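Local coordinates for transcriptional activator of comK gene (Bacillus halodurans, PDB 2HQB), which probably promotes expression of the competence gene comK and, as a membrane-anchored relative of substrate-binding lipoproteins, may bind a small ligand between its two domains, at residues A[64-69]-A[87-92]; A[92-97]-A[104-109]; A[124-129]-A[181-186]. All coordinates share one frame; numbering follows the deposited sequence.

Contact 1 of 3, residues A[64-69]-A[87-92]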
loop_
_atom_site.group_PDB
_atom_site.type_symbol
_atom_site.label_atom_id
_atom_site.label_comp_id
_atom_site.label_asym_id
_atom_site.label_seq_id
_atom_site.Cartn_x
_atom_site.Cartn_y
_atom_site.Cartn_z
ATOM N N VAL A 64 2.900 23.048 15.188
ATOM C CA VAL A 64 3.091 22.131 14.080
ATOM C C VAL A 64 2.556 22.924 12.925
ATOM O O VAL A 64 1.659 23.734 13.085
ATOM C CB VAL A 64 2.284 20.826 14.261
ATOM C CG1 VAL A 64 2.093 20.132 12.907
ATOM C CG2 VAL A 64 3.036 19.898 15.213
ATOM N N ASN A 65 3.120 22.745 11.756
ATOM C CA ASN A 65 2.585 23.500 10.647
ATOM C C ASN A 65 2.243 22.539 9.512
ATOM O O ASN A 65 1.599 22.947 8.563
ATOM C CB ASN A 65 3.582 24.597 10.205
ATOM C CG ASN A 65 4.800 24.040 9.466
ATOM O OD1 ASN A 65 5.489 23.143 9.945
ATOM N ND2 ASN A 65 5.062 24.578 8.295
ATOM N N LEU A 66 2.693 21.282 9.603
ATOM C CA LEU A 66 2.372 20.247 8.602
ATOM C C LEU A 66 1.726 19.047 9.332
ATOM O O LEU A 66 2.364 18.393 10.161
ATOM C CB LEU A 66 3.615 19.773 7.861
ATOM C CG LEU A 66 3.329 18.785 6.720
ATOM C CD1 LEU A 66 2.485 19.456 5.642
ATOM C CD2 LEU A 66 4.637 18.306 6.117
ATOM N N ILE A 67 0.464 18.764 9.027
ATOM C CA ILE A 67 -0.256 17.677 9.686
ATOM C C ILE A 67 -0.706 16.527 8.772
ATOM O O ILE A 67 -1.429 16.746 7.799
ATOM C CB ILE A 67 -1.494 18.244 10.391
ATOM C CG1 ILE A 67 -1.065 18.945 11.668
ATOM C CG2 ILE A 67 -2.506 17.147 10.689
ATOM C CD1 ILE A 67 -2.217 19.610 12.379
ATOM N N PHE A 68 -0.278 15.303 9.086
ATOM C CA PHE A 68 -0.690 14.123 8.305
ATOM C C PHE A 68 -1.829 13.372 8.994
ATOM O O PHE A 68 -1.968 13.399 10.221
ATOM C CB PHE A 68 0.448 13.145 8.109
ATOM C CG PHE A 68 1.472 13.589 7.121
ATOM C CD1 PHE A 68 2.602 14.274 7.534
ATOM C CD2 PHE A 68 1.353 13.237 5.780
ATOM C CE1 PHE A 68 3.593 14.588 6.649
ATOM C CE2 PHE A 68 2.349 13.554 4.867
ATOM C CZ PHE A 68 3.473 14.227 5.308
ATOM N N GLY A 69 -2.648 12.720 8.180
ATOM C CA GLY A 69 -3.790 11.948 8.670
ATOM C C GLY A 69 -3.695 10.608 7.968
ATOM O O GLY A 69 -3.854 10.516 6.749
ATOM N N ASP A 87 -2.410 28.932 7.852
ATOM C CA ASP A 87 -0.968 28.865 8.086
ATOM C C ASP A 87 -0.439 27.433 8.271
ATOM O O ASP A 87 0.765 27.234 8.497
ATOM C CB ASP A 87 -0.638 29.721 9.325
ATOM C CG ASP A 87 -1.523 29.368 10.561
ATOM O OD1 ASP A 87 -2.742 29.080 10.402
ATOM O OD2 ASP A 87 -1.001 29.399 11.705
ATOM N N VAL A 88 -1.346 26.457 8.145
ATOM C CA VAL A 88 -1.079 25.026 8.349
ATOM C C VAL A 88 -1.540 24.202 7.159
ATOM O O VAL A 88 -2.648 24.394 6.667
ATOM C CB VAL A 88 -1.853 24.556 9.573
ATOM C CG1 VAL A 88 -1.569 23.090 9.887
ATOM C CG2 VAL A 88 -1.520 25.464 10.716
ATOM N N HIS A 89 -0.698 23.286 6.700
ATOM C CA HIS A 89 -1.033 22.433 5.568
ATOM C C HIS A 89 -1.485 21.042 6.036
ATOM O O HIS A 89 -0.911 20.466 6.970
ATOM C CB HIS A 89 0.160 22.278 4.652
ATOM C CG HIS A 89 -0.193 21.744 3.303
ATOM N ND1 HIS A 89 -0.786 22.520 2.332
ATOM C CD2 HIS A 89 -0.044 20.513 2.764
ATOM C CE1 HIS A 89 -0.983 21.793 1.250
ATOM N NE2 HIS A 89 -0.541 20.571 1.486
ATOM N N PHE A 90 -2.490 20.492 5.365
ATOM C CA PHE A 90 -3.017 19.210 5.768
ATOM C C PHE A 90 -2.892 18.120 4.703
ATOM O O PHE A 90 -3.396 18.274 3.600
ATOM C CB PHE A 90 -4.486 19.370 6.169
ATOM C CG PHE A 90 -4.725 20.354 7.299
ATOM C CD1 PHE A 90 -4.704 21.728 7.077
ATOM C CD2 PHE A 90 -5.006 19.895 8.599
ATOM C CE1 PHE A 90 -4.960 22.628 8.126
ATOM C CE2 PHE A 90 -5.268 20.797 9.668
ATOM C CZ PHE A 90 -5.241 22.161 9.421
ATOM N N VAL A 91 -2.215 17.023 5.023
ATOM C CA VAL A 91 -2.096 15.922 4.081
ATOM C C VAL A 91 -2.903 14.747 4.634
ATOM O O VAL A 91 -2.870 14.463 5.829
ATOM C CB VAL A 91 -0.647 15.454 3.906
ATOM C CG1 VAL A 91 -0.510 14.643 2.614
ATOM C CG2 VAL A 91 0.275 16.635 3.863
ATOM N N SER A 92 -3.660 14.082 3.775
ATOM C CA SER A 92 -4.437 12.940 4.218
ATOM C C SER A 92 -3.971 11.776 3.384
ATOM O O SER A 92 -3.496 11.941 2.255
ATOM C CB SER A 92 -5.942 13.146 3.970
ATOM O OG SER A 92 -6.399 12.522 2.758
#
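Leu66, Ile67 and Phe68 meet His89, Phe90 and Val91 as neighbouring parallel strands at the middle of the sheet of the N-terminal domain, the two ends of one beta-alpha-beta unit. The backbones exchange hydrogen bonds in the usual parallel alternation: Asn65 O accepts from His89 N at 3.0 Å, Ile67 gives its N to His89 O and takes Val91 N on its own O at 2.9 Å, and Gly69 N reaches Val91 O by a weak, bent bond. Ile67 N points almost straight at its acceptor, with an N-H...O angle of 178°. The short strand segments run 19° from parallel, their axes approaching to 4.7 Å.

Such crossovers, here made through helix 73-79, are the building blocks of Rossmann-like sheets, and the side chains alternate accordingly. On the face of Leu66 and Phe68, Val91 lies side by side with the Phe68 ring. Its CG2 sits over one face, 4.2 Å from the ring centroid and offset toward the rim, in a CH-pi contact, while CB approaches Phe68 CD2. Leu66 CG is anti to the backbone N, and the next torsion (chi2 63°) turns CD1 to His89 CB at 3.8 Å and to the edge of the imidazole, whose NE2 is bonded to Thr103. Leu66 CD1 also touches Val91 CG2 at 4.0 Å, joining the two pairs.

On the reverse face Ile67 CD1 lies 4.3 Å from Val88 CG1 and equally close to Phe90 CE2, meeting the Phe90 ring obliquely. Helix 49-61 covers this side through Leu59, Val60 and Ile56. Asn65 uses OD1 for Met7 N, fastening the residue just before strand 66-69 to strand 7-11.

Contact 2 of 3, residues A[92-97]-A[104-109]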
loop_
_atom_site.group_PDB
_atom_site.type_symbol
_atom_site.label_atom_id
_atom_site.label_comp_id
_atom_site.label_asym_id
_atom_site.label_seq_id
_atom_site.Cartn_x
_atom_site.Cartn_y
_atom_site.Cartn_z
ATOM N N SER A 92 -3.660 14.082 3.775
ATOM C CA SER A 92 -4.437 12.940 4.218
ATOM C C SER A 92 -3.971 11.776 3.384
ATOM O O SER A 92 -3.496 11.941 2.255
ATOM C CB SER A 92 -5.942 13.146 3.970
ATOM O OG SER A 92 -6.399 12.522 2.758
ATOM N N PHE A 93 -4.070 10.585 3.942
ATOM C CA PHE A 93 -3.723 9.433 3.153
ATOM C C PHE A 93 -5.052 8.869 2.654
ATOM O O PHE A 93 -5.845 8.395 3.448
ATOM C CB PHE A 93 -2.994 8.417 3.990
ATOM C CG PHE A 93 -1.656 8.076 3.451
ATOM C CD1 PHE A 93 -0.553 8.902 3.712
ATOM C CD2 PHE A 93 -1.493 6.956 2.619
ATOM C CE1 PHE A 93 0.713 8.624 3.148
ATOM C CE2 PHE A 93 -0.233 6.653 2.035
ATOM C CZ PHE A 93 0.877 7.490 2.300
ATOM N N ASN A 94 -5.322 9.013 1.359
ATOM C CA ASN A 94 -6.534 8.471 0.720
ATOM C C ASN A 94 -7.854 9.185 0.597
ATOM O O ASN A 94 -8.762 8.655 -0.040
ATOM C CB ASN A 94 -6.902 7.093 1.266
ATOM C CG ASN A 94 -5.882 6.071 0.964
ATOM O OD1 ASN A 94 -5.116 6.199 0.011
ATOM N ND2 ASN A 94 -5.852 5.022 1.776
ATOM N N GLY A 95 -8.053 10.337 1.184
ATOM C CA GLY A 95 -9.382 10.897 0.958
ATOM C C GLY A 95 -9.456 11.698 -0.333
ATOM O O GLY A 95 -8.539 11.670 -1.157
ATOM N N GLU A 96 -10.550 12.416 -0.513
ATOM C CA GLU A 96 -10.722 13.267 -1.683
ATOM C C GLU A 96 -10.676 14.669 -1.066
ATOM O O GLU A 96 -11.418 14.959 -0.127
ATOM C CB GLU A 96 -12.082 12.984 -2.363
ATOM C CG GLU A 96 -13.292 12.945 -1.375
ATOM C CD GLU A 96 -14.675 12.718 -2.036
ATOM O OE1 GLU A 96 -15.102 13.570 -2.854
ATOM O OE2 GLU A 96 -15.339 11.693 -1.725
ATOM N N VAL A 97 -9.821 15.546 -1.572
ATOM C CA VAL A 97 -9.722 16.876 -0.969
ATOM C C VAL A 97 -9.657 18.041 -1.986
ATOM O O VAL A 97 -9.151 17.868 -3.099
ATOM C CB VAL A 97 -8.506 16.842 0.016
ATOM C CG1 VAL A 97 -7.344 17.702 -0.470
ATOM C CG2 VAL A 97 -8.974 17.208 1.382
ATOM N N SER A 104 -3.919 15.193 -0.627
ATOM C CA SER A 104 -4.296 13.800 -0.355
ATOM C C SER A 104 -3.358 12.908 -1.144
ATOM O O SER A 104 -2.994 13.197 -2.277
ATOM C CB SER A 104 -5.747 13.480 -0.731
ATOM O OG SER A 104 -5.878 13.137 -2.094
ATOM N N LEU A 105 -2.965 11.811 -0.528
ATOM C CA LEU A 105 -2.040 10.906 -1.159
ATOM C C LEU A 105 -2.713 9.591 -1.526
ATOM O O LEU A 105 -3.515 9.064 -0.745
ATOM C CB LEU A 105 -0.883 10.659 -0.191
ATOM C CG LEU A 105 -0.263 11.948 0.337
ATOM C CD1 LEU A 105 0.722 11.629 1.410
ATOM C CD2 LEU A 105 0.428 12.668 -0.801
ATOM N N HIS A 106 -2.366 9.062 -2.696
ATOM C CA HIS A 106 -2.904 7.782 -3.158
ATOM C C HIS A 106 -1.839 6.928 -3.853
ATOM O O HIS A 106 -1.011 7.433 -4.615
ATOM C CB HIS A 106 -4.025 8.007 -4.149
ATOM C CG HIS A 106 -5.107 8.890 -3.635
ATOM N ND1 HIS A 106 -6.268 8.394 -3.084
ATOM C CD2 HIS A 106 -5.222 10.239 -3.619
ATOM C CE1 HIS A 106 -7.054 9.403 -2.755
ATOM N NE2 HIS A 106 -6.445 10.532 -3.071
ATOM N N PHE A 107 -1.846 5.632 -3.575
ATOM C CA PHE A 107 -0.910 4.737 -4.223
ATOM C C PHE A 107 -1.647 4.116 -5.378
ATOM O O PHE A 107 -2.821 3.741 -5.275
ATOM C CB PHE A 107 -0.421 3.648 -3.289
ATOM C CG PHE A 107 0.692 4.084 -2.417
ATOM C CD1 PHE A 107 0.455 4.485 -1.110
ATOM C CD2 PHE A 107 1.980 4.117 -2.899
ATOM C CE1 PHE A 107 1.504 4.918 -0.283
ATOM C CE2 PHE A 107 3.039 4.544 -2.093
ATOM C CZ PHE A 107 2.800 4.947 -0.776
ATOM N N GLU A 108 -0.940 4.036 -6.496
ATOM C CA GLU A 108 -1.492 3.482 -7.704
ATOM C C GLU A 108 -1.380 1.968 -7.579
ATOM O O GLU A 108 -0.289 1.441 -7.397
ATOM C CB GLU A 108 -0.713 4.039 -8.893
ATOM C CG GLU A 108 -1.593 4.346 -10.090
ATOM C CD GLU A 108 -2.698 5.335 -9.769
ATOM O OE1 GLU A 108 -2.369 6.499 -9.467
ATOM O OE2 GLU A 108 -3.888 4.950 -9.817
ATOM N N GLY A 109 -2.512 1.273 -7.672
ATOM C CA GLY A 109 -2.504 -0.173 -7.500
ATOM C C GLY A 109 -2.423 -1.160 -8.661
ATOM O O GLY A 109 -1.801 -2.210 -8.522
#
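The Phe93 ring lies against Leu105, whose CB stands over the centre of one face, 4.2 Å from the centroid and only 10° off the ring normal, a clear CH-pi contact. Leu105 CG is anti to the carbonyl carbon, and an extended second torsion (chi2 172°) carries CD1 to the same phenyl at CE1, 3.5 Å away. At the rim, Phe93 CE2 meets Phe107 CE1, which lies near the plane of the Phe93 ring. The two rings, with centroids 5.9 Å apart and planes at 36°, touch rim to rim, neither covering the face of the other.

Beneath these side chains the backbones form a short parallel pairing in which Ser92 faces Ser104 and Phe93 faces Leu105. Leu105 N donates to Ser92 O at 2.8 Å, and Asn94 N donates to Leu105 O, in the carbonyl plane. As strand 89-93 ends, the chain bends away: Ser92 OG accepts from Gly95 N at 3.2 Å, an ST motif. On the face of the serines, His106 NE2 donates to Ser104 OG at 2.8 Å, the oxygen tilted out of the imidazole plane. Ser104 OG is also bonded to Asn250 OD1, which binds Val97 N as well, so one amide oxygen ties the outgoing loop to the strand. Asn94 N lies over one face of the imidazole, and Gly95 O is at its edge.

The pairing lies at the C-terminal end of strand 89-93, beside the middle of strand 102-107; as in relatives, this edge is probably near the ligand cleft. Phe93 also meets His70 edge-to-face, and Leu233 of helix 230-240 packs on both Phe93 and Phe107. Strand 249-253 flanks the other side of strand 102-107, with Tyr252 stacked on His106, while helix 73-79 covers Ser92 and Val97.

Contact 3 of 3, residues A[124-129]-A[181-186]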
loop_
_atom_site.group_PDB
_atom_site.type_symbol
_atom_site.label_atom_id
_atom_site.label_comp_id
_atom_site.label_asym_id
_atom_site.label_seq_id
_atom_site.Cartn_x
_atom_site.Cartn_y
_atom_site.Cartn_z
ATOM N N SER A 124 3.601 -20.841 -11.224
ATOM C CA SER A 124 2.528 -21.765 -10.945
ATOM C C SER A 124 2.690 -23.058 -11.691
ATOM O O SER A 124 3.129 -23.086 -12.850
ATOM C CB SER A 124 1.175 -21.149 -11.292
ATOM O OG SER A 124 0.118 -22.008 -10.892
ATOM N N GLU A 125 2.346 -24.133 -11.001
ATOM C CA GLU A 125 2.396 -25.450 -11.594
ATOM C C GLU A 125 1.057 -25.729 -12.269
ATOM O O GLU A 125 1.014 -26.146 -13.421
ATOM C CB GLU A 125 2.671 -26.485 -10.522
ATOM C CG GLU A 125 4.145 -26.635 -10.193
ATOM C CD GLU A 125 4.914 -27.356 -11.285
ATOM O OE1 GLU A 125 5.135 -26.755 -12.364
ATOM O OE2 GLU A 125 5.284 -28.532 -11.061
ATOM N N THR A 126 -0.030 -25.459 -11.549
ATOM C CA THR A 126 -1.377 -25.680 -12.048
ATOM C C THR A 126 -1.922 -24.563 -12.903
ATOM O O THR A 126 -3.109 -24.556 -13.212
ATOM C CB THR A 126 -2.393 -25.827 -10.921
ATOM O OG1 THR A 126 -1.841 -26.630 -9.881
ATOM C CG2 THR A 126 -3.684 -26.495 -11.453
ATOM N N HIS A 127 -1.088 -23.610 -13.281
ATOM C CA HIS A 127 -1.597 -22.498 -14.071
ATOM C C HIS A 127 -2.921 -21.994 -13.498
ATOM O O HIS A 127 -3.855 -21.666 -14.234
ATOM C CB HIS A 127 -1.762 -22.943 -15.512
ATOM C CG HIS A 127 -0.465 -23.006 -16.243
ATOM N ND1 HIS A 127 0.679 -23.504 -15.661
ATOM C CD2 HIS A 127 -0.110 -22.569 -17.472
ATOM C CE1 HIS A 127 1.691 -23.363 -16.498
ATOM N NE2 HIS A 127 1.238 -22.797 -17.602
ATOM N N LYS A 128 -2.978 -21.962 -12.166
ATOM C CA LYS A 128 -4.137 -21.502 -11.412
ATOM C C LYS A 128 -3.681 -20.609 -10.254
ATOM O O LYS A 128 -3.215 -21.110 -9.223
ATOM C CB LYS A 128 -4.918 -22.688 -10.857
ATOM C CG LYS A 128 -5.724 -23.428 -11.899
ATOM C CD LYS A 128 -6.607 -24.461 -11.201
ATOM C CE LYS A 128 -7.586 -25.135 -12.143
ATOM N NZ LYS A 128 -8.422 -26.110 -11.395
ATOM N N VAL A 129 -3.819 -19.294 -10.424
ATOM C CA VAL A 129 -3.422 -18.335 -9.403
ATOM C C VAL A 129 -4.671 -17.723 -8.788
ATOM O O VAL A 129 -5.738 -17.715 -9.412
ATOM C CB VAL A 129 -2.626 -17.215 -10.003
ATOM C CG1 VAL A 129 -1.503 -17.773 -10.834
ATOM C CG2 VAL A 129 -3.545 -16.349 -10.845
ATOM N N GLN A 181 -7.152 -26.512 -6.748
ATOM C CA GLN A 181 -5.789 -26.649 -7.239
ATOM C C GLN A 181 -5.108 -25.317 -7.513
ATOM O O GLN A 181 -4.395 -25.181 -8.496
ATOM C CB GLN A 181 -5.752 -27.522 -8.501
ATOM C CG GLN A 181 -6.591 -28.804 -8.418
ATOM C CD GLN A 181 -6.167 -29.758 -7.296
ATOM O OE1 GLN A 181 -6.270 -29.436 -6.106
ATOM N NE2 GLN A 181 -5.693 -30.946 -7.679
ATOM N N VAL A 182 -5.337 -24.333 -6.649
ATOM C CA VAL A 182 -4.689 -23.035 -6.807
ATOM C C VAL A 182 -3.401 -23.177 -5.987
ATOM O O VAL A 182 -3.416 -23.695 -4.870
ATOM C CB VAL A 182 -5.570 -21.872 -6.250
ATOM C CG1 VAL A 182 -5.047 -20.538 -6.741
ATOM C CG2 VAL A 182 -7.012 -22.041 -6.680
ATOM N N ASP A 183 -2.288 -22.714 -6.528
ATOM C CA ASP A 183 -1.024 -22.877 -5.831
ATOM C C ASP A 183 -0.174 -21.614 -5.610
ATOM O O ASP A 183 0.918 -21.683 -5.047
ATOM C CB ASP A 183 -0.207 -23.945 -6.564
ATOM C CG ASP A 183 0.035 -23.601 -8.033
ATOM O OD1 ASP A 183 0.768 -24.365 -8.706
ATOM O OD2 ASP A 183 -0.508 -22.573 -8.512
ATOM N N VAL A 184 -0.649 -20.472 -6.080
ATOM C CA VAL A 184 0.055 -19.217 -5.868
ATOM C C VAL A 184 -1.028 -18.244 -5.419
ATOM O O VAL A 184 -2.021 -18.046 -6.130
ATOM C CB VAL A 184 0.720 -18.713 -7.152
ATOM C CG1 VAL A 184 1.565 -17.488 -6.862
ATOM C CG2 VAL A 184 1.565 -19.812 -7.744
ATOM N N PHE A 185 -0.844 -17.662 -4.234
ATOM C CA PHE A 185 -1.819 -16.724 -3.680
ATOM C C PHE A 185 -1.368 -15.252 -3.450
ATOM O O PHE A 185 -0.200 -14.938 -3.146
ATOM C CB PHE A 185 -2.386 -17.304 -2.393
ATOM C CG PHE A 185 -3.007 -18.667 -2.562
ATOM C CD1 PHE A 185 -2.214 -19.807 -2.654
ATOM C CD2 PHE A 185 -4.390 -18.822 -2.556
ATOM C CE1 PHE A 185 -2.788 -21.088 -2.727
ATOM C CE2 PHE A 185 -4.978 -20.099 -2.627
ATOM C CZ PHE A 185 -4.172 -21.231 -2.710
ATOM N N TYR A 186 -2.326 -14.351 -3.646
ATOM C CA TYR A 186 -2.125 -12.920 -3.475
ATOM C C TYR A 186 -3.172 -12.501 -2.451
ATOM O O TYR A 186 -4.285 -12.130 -2.825
ATOM C CB TYR A 186 -2.378 -12.196 -4.800
ATOM C CG TYR A 186 -2.048 -10.726 -4.752
ATOM C CD1 TYR A 186 -0.968 -10.250 -3.989
ATOM C CD2 TYR A 186 -2.787 -9.801 -5.481
ATOM C CE1 TYR A 186 -0.631 -8.871 -3.960
ATOM C CE2 TYR A 186 -2.449 -8.426 -5.453
ATOM C CZ TYR A 186 -1.369 -7.984 -4.691
ATOM O OH TYR A 186 -1.021 -6.657 -4.702
#
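Asp183 reaches across to the turn at Ser124-Thr126 and places both carboxylate oxygens among its donors. Its CG takes the crowded position between backbone N and carbonyl carbon (chi1 58°). OD2 accepts from Ser124 OG through its syn lone pair. OD1 takes two backbone bonds: Glu125 N at 2.8 Å comes from the syn side, and Thr126 N at 3.1 Å comes from above the carboxylate plane, 38° out of it. Three donors thus fix the rotation of the carboxylate and hold the turn against it, and the two N-H groups would be expected to stabilise its negative charge. An alanine here would probably deprive Ser124 OG, Glu125 N and Thr126 N of this acceptor and leave the turn less firmly held.

The backbone of Asp183 is held as well, its N donating to Lys128 O at 3.3 Å. Thr126 OG1 makes a weak bond to Gln181 O, and Lys128 N a weak one to Ser124 OG. The extended Lys128 chain passes Gln181 O, its CD 3.6 Å from that oxygen, and ends with NZ bonded to Glu180 O.

At the start of the turn, Ser124 CB touches Val184 CG2 at 3.8 Å. Gln181 is the C-prime residue of the Schellman motif that ends helix 167-178, so the contact begins just after that helix ends, ahead of strand 184-186. Strand 206-211 lies along the far side of 184-186 from strand 128-133, helix 139-150 packs on Val129, and helix 110-122 packs on Val184 through Ala120.

Overall arrangement
Followed from the N terminus, the three contacts come in series, neither nesting nor crossing. Contact 1 closes the loop that carries helix 73-79 and returns the chain beside strand 66-69. Contact 2 begins on the same strand, sharing Ser92, and closes a much shorter, helix-free connection to strand 102-107; their centres lie about 14 Å apart, and Gly69 O with Phe93 N probably bonds one to the other. Helix 110-122 then leads to the second sheet, where contact 3 closes a longer excursion through helix 139-150, strand 155-160 and helix 167-178. Contacts 1 and 2 tie strands of the first sheet, contact 3 those of the second, its centre about 32 Å from that of contact 2.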